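Local coordinates for protein extracellular sialidase/neuraminidase, putative (PDB 2XZK) that probably releases terminal sialic acid residues, including KDN, from glycoconjugates by way of a covalent glycosyl-enzyme intermediate, at residues Gly333-Tyr338 against Ala351-Asp356; Ser355-Asp360 against Tyr367-Trp372. All coordinates share one frame; numbering follows the deposited sequence. Where two conformers were deposited one is given.

Contacts 1 and 2 lie side by side in one antiparallel sheet of the beta-propeller, their centres about 7 Å apart. Strand 349-356 is common to both: contact 1 pairs it with strand 334-343 on one edge, and contact 2 pairs it with strand 368-375 on the other. Along the chain the three strands follow one another as two successive hairpins, and Ser355 and Asp356 belong to both contacts. Strand 12-18 completes the sheet beyond 368-375, so an N-terminal strand joins the C-terminal strands in this blade, as a beta-propeller commonly closes its ring. The blade carries the covalently bound sugar in contact 1, while a second sugar, K99, sits against both contacts at Asp356.

Contact 1: residues Gly333-Tyr338 against Ala351-Asp356. With FKD (3-deoxy-3-fluoro-D-erythro-alpha-L-manno-non-2-ulopyranosonic acid), chain C; K99 ((2R,3R,4R,5R,6S)-2,3-bis(fluoranyl)-4,5-bis(oxidanyl)-6-[(1R,2R)-1,2,3-tris(oxidanyl)propyl]oxane-2-carboxylic acid), chain D.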
loop_
_atom_site.group_PDB
_atom_site.type_symbol
_atom_site.label_atom_id
_atom_site.label_comp_id
_atom_site.label_asym_id
_atom_site.label_seq_id
_atom_site.Cartn_x
_atom_site.Cartn_y
_atom_site.Cartn_z
ATOM N N GLY A 333 -7.096 -4.964 17.803
ATOM C CA GLY A 333 -6.227 -6.108 17.592
ATOM C C GLY A 333 -4.750 -5.782 17.656
ATOM O O GLY A 333 -4.342 -4.715 18.156
ATOM N N HIS A 334 -3.952 -6.706 17.134
ATOM C CA HIS A 334 -2.505 -6.616 17.210
ATOM C C HIS A 334 -1.993 -6.009 15.925
ATOM O O HIS A 334 -2.096 -6.619 14.860
ATOM C CB HIS A 334 -1.882 -7.996 17.405
ATOM C CG HIS A 334 -2.362 -8.700 18.630
ATOM N ND1 HIS A 334 -1.830 -8.460 19.878
ATOM C CD2 HIS A 334 -3.338 -9.624 18.804
ATOM C CE1 HIS A 334 -2.448 -9.214 20.769
ATOM N NE2 HIS A 334 -3.370 -9.926 20.143
ATOM N N GLU A 335 -1.456 -4.799 16.033
ATOM C CA GLU A 335 -0.931 -4.095 14.872
ATOM C C GLU A 335 0.272 -4.796 14.255
ATOM O O GLU A 335 1.200 -5.232 14.951
ATOM C CB GLU A 335 -0.547 -2.663 15.255
ATOM C CG GLU A 335 -0.299 -1.743 14.060
ATOM C CD GLU A 335 -0.043 -0.313 14.486
ATOM O OE1 GLU A 335 0.436 -0.130 15.626
ATOM O OE2 GLU A 335 -0.312 0.620 13.701
ATOM N N GLY A 336 0.260 -4.874 12.932
ATOM C CA GLY A 336 1.397 -5.394 12.206
ATOM C C GLY A 336 0.977 -6.047 10.912
ATOM O O GLY A 336 0.070 -6.869 10.883
ATOM N N GLY A 337 1.673 -5.675 9.850
ATOM C CA GLY A 337 1.490 -6.275 8.540
ATOM C C GLY A 337 1.766 -5.249 7.454
ATOM O O GLY A 337 2.681 -4.425 7.573
ATOM N N TYR A 338 0.960 -5.303 6.397
ATOM C CA TYR A 338 1.086 -4.381 5.262
ATOM C C TYR A 338 0.829 -2.938 5.700
ATOM O O TYR A 338 0.092 -2.692 6.666
ATOM C CB TYR A 338 0.083 -4.753 4.152
ATOM C CG TYR A 338 0.363 -6.023 3.374
ATOM C CD1 TYR A 338 0.893 -7.170 3.989
ATOM C CD2 TYR A 338 0.038 -6.091 2.028
ATOM C CE1 TYR A 338 1.136 -8.340 3.252
ATOM C CE2 TYR A 338 0.261 -7.239 1.300
ATOM C CZ TYR A 338 0.803 -8.354 1.912
ATOM O OH TYR A 338 1.013 -9.476 1.133
ATOM N N ALA A 351 -0.158 7.306 7.839
ATOM C CA ALA A 351 0.123 5.895 7.589
ATOM C C ALA A 351 -1.093 5.016 7.844
ATOM O O ALA A 351 -1.809 5.195 8.827
ATOM C CB ALA A 351 1.303 5.431 8.433
ATOM N N LEU A 352 -1.320 4.069 6.941
ATOM C CA LEU A 352 -2.281 3.003 7.160
ATOM C C LEU A 352 -1.524 1.741 7.522
ATOM O O LEU A 352 -0.526 1.433 6.872
ATOM C CB LEU A 352 -3.124 2.767 5.898
ATOM C CG LEU A 352 -4.165 3.822 5.534
ATOM C CD1 LEU A 352 -4.813 3.400 4.217
ATOM C CD2 LEU A 352 -5.240 4.033 6.626
ATOM N N VAL A 353 -1.977 1.014 8.549
ATOM C CA VAL A 353 -1.262 -0.182 9.014
ATOM C C VAL A 353 -2.269 -1.265 9.368
ATOM O O VAL A 353 -3.235 -1.026 10.108
ATOM C CB VAL A 353 -0.360 0.088 10.266
ATOM C CG1 VAL A 353 0.552 -1.098 10.533
ATOM C CG2 VAL A 353 0.482 1.373 10.100
ATOM N N GLU A 354 -2.047 -2.460 8.831
ATOM C CA GLU A 354 -2.883 -3.601 9.167
ATOM C C GLU A 354 -2.787 -3.952 10.642
ATOM O O GLU A 354 -1.748 -3.740 11.287
ATOM C CB GLU A 354 -2.463 -4.813 8.344
ATOM C CG GLU A 354 -2.749 -4.691 6.874
ATOM C CD GLU A 354 -2.447 -5.973 6.122
ATOM O OE1 GLU A 354 -1.510 -6.718 6.503
ATOM O OE2 GLU A 354 -3.150 -6.237 5.127
ATOM N N SER A 355 -3.886 -4.502 11.155
ATOM C CA SER A 355 -3.968 -5.006 12.519
ATOM C C SER A 355 -4.813 -6.294 12.490
ATOM O O SER A 355 -5.721 -6.439 11.667
ATOM C CB SER A 355 -4.599 -3.950 13.431
ATOM O OG SER A 355 -4.470 -4.313 14.798
ATOM N N ASP A 356 -4.504 -7.214 13.392
ATOM C CA ASP A 356 -5.062 -8.567 13.382
ATOM C C ASP A 356 -5.505 -8.931 14.794
ATOM O O ASP A 356 -4.688 -8.972 15.725
ATOM C CB ASP A 356 -3.988 -9.545 12.871
ATOM C CG ASP A 356 -4.497 -10.985 12.694
ATOM O OD1 ASP A 356 -5.640 -11.309 13.083
ATOM O OD2 ASP A 356 -3.729 -11.800 12.139
HETATM C C1 FKD C . 0.497 -11.480 2.755
HETATM F F1 FKD C . -2.026 -11.817 1.630
HETATM C C2 FKD C . 0.149 -10.978 1.346
HETATM C C3 FKD C . -1.361 -10.714 1.179
HETATM C C4 FKD C . -1.646 -10.376 -0.287
HETATM O O4 FKD C . -3.057 -10.302 -0.450
HETATM C C5 FKD C . -1.061 -11.428 -1.246
HETATM O O5 FKD C . -1.297 -11.057 -2.602
HETATM C C6 FKD C . 0.452 -11.571 -1.014
HETATM O O6 FKD C . 0.669 -11.875 0.374
HETATM C C7 FKD C . 1.145 -12.698 -1.811
HETATM O O7 FKD C . 0.605 -13.964 -1.434
HETATM C C8 FKD C . 2.662 -12.719 -1.526
HETATM O O8 FKD C . 3.239 -11.490 -1.953
HETATM C C9 FKD C . 3.379 -13.875 -2.236
HETATM O O9 FKD C . 3.174 -13.779 -3.643
HETATM O O1A FKD C . -0.295 -11.248 3.676
HETATM O O1B FKD C . 1.598 -12.053 2.908
HETATM O O1A K99 D . 3.312 -13.437 10.802
HETATM C C1 K99 D . 3.148 -13.025 11.980
HETATM O O1B K99 D . 3.881 -12.199 12.579
HETATM C C2 K99 D . 1.968 -13.610 12.788
HETATM C C3 K99 D . 1.318 -12.567 13.714
HETATM F F1 K99 D . 0.520 -13.231 14.623
HETATM C C4 K99 D . 0.478 -11.529 12.953
HETATM O O4 K99 D . -0.165 -10.662 13.889
HETATM O O6 K99 D . 0.937 -14.156 11.945
HETATM C C6 K99 D . 0.127 -13.234 11.151
HETATM C C5 K99 D . -0.568 -12.219 12.076
HETATM O O5 K99 D . -1.260 -11.256 11.289
HETATM C C7 K99 D . -0.740 -14.120 10.246
HETATM O O7 K99 D . -1.696 -14.830 11.039
HETATM C C8 K99 D . 0.175 -15.125 9.515
HETATM O O8 K99 D . 1.250 -14.411 8.888
HETATM C C9 K99 D . -0.564 -15.995 8.484
HETATM O O9 K99 D . -1.249 -15.177 7.534
HETATM F F2 K99 D . 2.458 -14.608 13.549
HETATM O O HOH W 1 -1.576 -8.209 9.013
#
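His334 and Asp356 form a hydrogen-bonded antiparallel pair, His334 N reaching Asp356 O at 2.8 Å and Asp356 N returning to His334 O at 2.9 Å. Glu335 faces Ser355 in the next, non-hydrogen-bonded pair, and the strand directions are 141° apart. Gly336 N still finds Glu354 O at 2.8 Å, but at Gly337 the chain turns a corner; at the backbone angles of both glycines a CB would jam against the preceding carbonyl O, and at Gly337 it would also strike Glu354 OE1. Past the corner, Glu354 N bonds to Tyr338 O, and Glu354 OE1 accepts the Tyr338 N-H at 2.8 Å from above the carboxylate plane. OE1 also takes a water that donates to Gly336 O as well, while OE2 holds Arg39 and the backbone of Ile40, so both oxygens of this buried acid are bonded. With CG beside its backbone N (chi1 -68°), Glu354 runs alongside Tyr338, carboxylate and ring 28° apart. On the other side of the corner Glu335 crosses Val353, its OE2 resting 3.5 Å from Val353 CB and paired with Arg373. Asp356 OD2 accepts O5 of K99 at 2.7 Å. Tyr338 OH is bonded covalently to C2 of FKD (1.7 Å), the trapped glycosyl-tyrosine intermediate characteristic of retaining sialidases, whose nucleophile is a tyrosine in a beta-propeller active site.

Contact 2: residues Ser355-Asp360 against Tyr367-Trp372; sequences SDFFND and YRAIIW. With K99 ((2R,3R,4R,5R,6S)-2,3-bis(fluoranyl)-4,5-bis(oxidanyl)-6-[(1R,2R)-1,2,3-tris(oxidanyl)propyl]oxane-2-carboxylic acid), chain D.
Asp356 and Arg368 face each other as a non-hydrogen-bonded antiparallel pair, and the arginine side chain bends back over the carboxylate. Arg368 CB lies 3.8 Å from Ser355 O. The chain bends about the CB-CG bond (chi2 -67°), bringing Arg368 CD over Asp356, 3.3 Å from Asp356 CG. Arg368 NE is 3.1 Å from Asp356 OD2, yet the oxygen sits over one face of the guanidinium rather than in line with an N-H, so this salt bridge rests on charge alone. Arg368 CZ follows at 3.4 Å from Asp356 OD2. At the tip, NH2 gives a weak bond to a water that also donates to Asp356 OD2 and is hydrogen-bonded to K99 O7; the arginine is long enough to reach the sugar's surroundings, its link to K99 passing through the water.

Behind the pair, Ser355 and Ala369 exchange two backbone hydrogen bonds in the hairpin of strands 349-356 and 368-375, part of this propeller blade. Phe357 N, bonding almost straight to Tyr367 O, continues the pairing toward the loop. Ser355 CB packs against Ile371 CG1 while its OG bonds to Ala332 O, and Ala369 CB approaches Phe357 CE1. Where the strand gives way to the loop, Asp356 OD1 accepts the Phe358 N-H from above its plane, forming an Asx turn. The Phe357 ring presents its edge to Tyr367 O and touches Tyr367 CB through CD1. Two residues farther on, Asn359 OD1 accepts the Tyr367 N-H at 3.0 Å on an in-plane lone pair. Asn359 OD1 also lies at the edge of the Tyr367 ring near CD2, amide and ring planes 22° apart, while ND2 turns to the carbonyl of Asn365. Phe358 points away from the 367-372 segment, its CE1 lying 3.1 Å from F1 of K99.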
loop_
_atom_site.group_PDB
_atom_site.type_symbol
_atom_site.label_atom_id
_atom_site.label_comp_id
_atom_site.label_asym_id
_atom_site.label_seq_id
_atom_site.Cartn_x
_atom_site.Cartn_y
_atom_site.Cartn_z
ATOM N N SER A 355 -3.886 -4.502 11.155
ATOM C CA SER A 355 -3.968 -5.006 12.519
ATOM C C SER A 355 -4.813 -6.294 12.490
ATOM O O SER A 355 -5.721 -6.439 11.667
ATOM C CB SER A 355 -4.599 -3.950 13.431
ATOM O OG SER A 355 -4.470 -4.313 14.798
ATOM N N ASP A 356 -4.504 -7.214 13.392
ATOM C CA ASP A 356 -5.062 -8.567 13.382
ATOM C C ASP A 356 -5.505 -8.931 14.794
ATOM O O ASP A 356 -4.688 -8.972 15.725
ATOM C CB ASP A 356 -3.988 -9.545 12.871
ATOM C CG ASP A 356 -4.497 -10.985 12.694
ATOM O OD1 ASP A 356 -5.640 -11.309 13.083
ATOM O OD2 ASP A 356 -3.729 -11.800 12.139
ATOM N N PHE A 357 -6.807 -9.165 14.942
ATOM C CA PHE A 357 -7.380 -9.607 16.226
ATOM C C PHE A 357 -6.862 -10.975 16.673
ATOM O O PHE A 357 -6.764 -11.231 17.875
ATOM C CB PHE A 357 -8.907 -9.585 16.174
ATOM C CG PHE A 357 -9.478 -8.218 16.312
ATOM C CD1 PHE A 357 -9.669 -7.407 15.194
ATOM C CD2 PHE A 357 -9.788 -7.711 17.566
ATOM C CE1 PHE A 357 -10.183 -6.119 15.324
ATOM C CE2 PHE A 357 -10.299 -6.436 17.703
ATOM C CZ PHE A 357 -10.492 -5.631 16.581
ATOM N N PHE A 358 -6.518 -11.824 15.699
ATOM C CA PHE A 358 -5.870 -13.131 15.931
ATOM C C PHE A 358 -6.753 -14.110 16.717
ATOM O O PHE A 358 -6.253 -15.055 17.342
ATOM C CB PHE A 358 -4.507 -12.941 16.618
ATOM C CG PHE A 358 -3.491 -13.993 16.269
ATOM C CD1 PHE A 358 -2.982 -14.087 14.976
ATOM C CD2 PHE A 358 -3.020 -14.881 17.241
ATOM C CE1 PHE A 358 -2.026 -15.051 14.643
ATOM C CE2 PHE A 358 -2.069 -15.852 16.917
ATOM C CZ PHE A 358 -1.568 -15.935 15.616
ATOM N N ASN A 359 -8.063 -13.878 16.656
ATOM C CA ASN A 359 -9.053 -14.671 17.399
ATOM C C ASN A 359 -9.163 -16.104 16.902
ATOM O O ASN A 359 -9.682 -16.964 17.614
ATOM C CB ASN A 359 -10.427 -14.009 17.347
ATOM C CG ASN A 359 -10.876 -13.734 15.926
ATOM O OD1 ASN A 359 -10.387 -12.811 15.285
ATOM N ND2 ASN A 359 -11.796 -14.541 15.423
ATOM N N ASP A 360 -8.680 -16.348 15.686
ATOM C CA ASP A 360 -8.622 -17.681 15.094
ATOM C C ASP A 360 -7.163 -18.011 14.742
ATOM O O ASP A 360 -6.889 -18.795 13.826
ATOM C CB ASP A 360 -9.527 -17.724 13.852
ATOM C CG ASP A 360 -9.693 -19.129 13.271
ATOM O OD1 ASP A 360 -9.649 -20.125 14.033
ATOM O OD2 ASP A 360 -9.885 -19.232 12.041
ATOM N N TYR A 367 -10.188 -11.765 12.444
ATOM C CA TYR A 367 -10.630 -10.469 11.945
ATOM C C TYR A 367 -9.454 -9.524 11.760
ATOM O O TYR A 367 -8.578 -9.424 12.618
ATOM C CB TYR A 367 -11.672 -9.849 12.878
ATOM C CG TYR A 367 -12.948 -10.648 12.943
ATOM C CD1 TYR A 367 -13.937 -10.484 11.981
ATOM C CD2 TYR A 367 -13.154 -11.579 13.964
ATOM C CE1 TYR A 367 -15.108 -11.227 12.028
ATOM C CE2 TYR A 367 -14.340 -12.335 14.027
ATOM C CZ TYR A 367 -15.302 -12.153 13.047
ATOM O OH TYR A 367 -16.482 -12.875 13.075
ATOM N N ARG A 368 -9.451 -8.845 10.619
ATOM C CA ARG A 368 -8.398 -7.899 10.300
ATOM C C ARG A 368 -8.956 -6.498 10.108
ATOM O O ARG A 368 -9.936 -6.292 9.397
ATOM C CB ARG A 368 -7.655 -8.325 9.032
ATOM C CG ARG A 368 -7.302 -9.801 8.968
ATOM C CD ARG A 368 -6.260 -10.162 10.026
ATOM N NE ARG A 368 -5.744 -11.503 9.812
ATOM C CZ ARG A 368 -4.776 -11.801 8.951
ATOM N NH1 ARG A 368 -4.209 -10.839 8.223
ATOM N NH2 ARG A 368 -4.371 -13.056 8.822
ATOM N N ALA A 369 -8.312 -5.544 10.766
ATOM C CA ALA A 369 -8.687 -4.142 10.697
ATOM C C ALA A 369 -7.502 -3.303 10.218
ATOM O O ALA A 369 -6.365 -3.796 10.132
ATOM C CB ALA A 369 -9.191 -3.660 12.075
ATOM N N ILE A 370 -7.769 -2.044 9.880
ATOM C CA ILE A 370 -6.708 -1.144 9.415
ATOM C C ILE A 370 -6.694 0.143 10.233
ATOM O O ILE A 370 -7.721 0.798 10.384
ATOM C CB ILE A 370 -6.811 -0.851 7.896
ATOM C CG1 ILE A 370 -6.673 -2.148 7.092
ATOM C CG2 ILE A 370 -5.740 0.146 7.472
ATOM C CD1 ILE A 370 -6.897 -1.993 5.592
ATOM N N ILE A 371 -5.515 0.440 10.780
ATOM C CA ILE A 371 -5.279 1.602 11.632
ATOM C C ILE A 371 -4.786 2.764 10.785
ATOM O O ILE A 371 -3.952 2.567 9.885
ATOM C CB ILE A 371 -4.185 1.298 12.694
ATOM C CG1 ILE A 371 -4.442 -0.039 13.386
ATOM C CG2 ILE A 371 -4.098 2.417 13.723
ATOM C CD1 ILE A 371 -5.749 -0.067 14.132
ATOM N N TRP A 372 -5.286 3.960 11.087
ATOM C CA TRP A 372 -4.796 5.205 10.510
ATOM C C TRP A 372 -3.953 5.932 11.549
ATOM O O TRP A 372 -4.367 6.116 12.705
ATOM C CB TRP A 372 -5.964 6.080 10.075
ATOM C CG TRP A 372 -5.661 7.525 9.749
ATOM C CD1 TRP A 372 -6.140 8.614 10.422
ATOM C CD2 TRP A 372 -4.892 8.040 8.651
ATOM N NE1 TRP A 372 -5.711 9.773 9.828
ATOM C CE2 TRP A 372 -4.935 9.453 8.743
ATOM C CE3 TRP A 372 -4.144 7.449 7.621
ATOM C CZ2 TRP A 372 -4.279 10.288 7.828
ATOM C CZ3 TRP A 372 -3.499 8.277 6.706
ATOM C CH2 TRP A 372 -3.574 9.682 6.814
HETATM O O1A K99 D . 3.312 -13.437 10.802
HETATM C C1 K99 D . 3.148 -13.025 11.980
HETATM O O1B K99 D . 3.881 -12.199 12.579
HETATM C C2 K99 D . 1.968 -13.610 12.788
HETATM C C3 K99 D . 1.318 -12.567 13.714
HETATM F F1 K99 D . 0.520 -13.231 14.623
HETATM C C4 K99 D . 0.478 -11.529 12.953
HETATM O O4 K99 D . -0.165 -10.662 13.889
HETATM O O6 K99 D . 0.937 -14.156 11.945
HETATM C C6 K99 D . 0.127 -13.234 11.151
HETATM C C5 K99 D . -0.568 -12.219 12.076
HETATM O O5 K99 D . -1.260 -11.256 11.289
HETATM C C7 K99 D . -0.740 -14.120 10.246
HETATM O O7 K99 D . -1.696 -14.830 11.039
HETATM C C8 K99 D . 0.175 -15.125 9.515
HETATM O O8 K99 D . 1.250 -14.411 8.888
HETATM C C9 K99 D . -0.564 -15.995 8.484
HETATM O O9 K99 D . -1.249 -15.177 7.534
HETATM F F2 K99 D . 2.458 -14.608 13.549
HETATM O O HOH W 2 -4.313 -14.273 11.382
#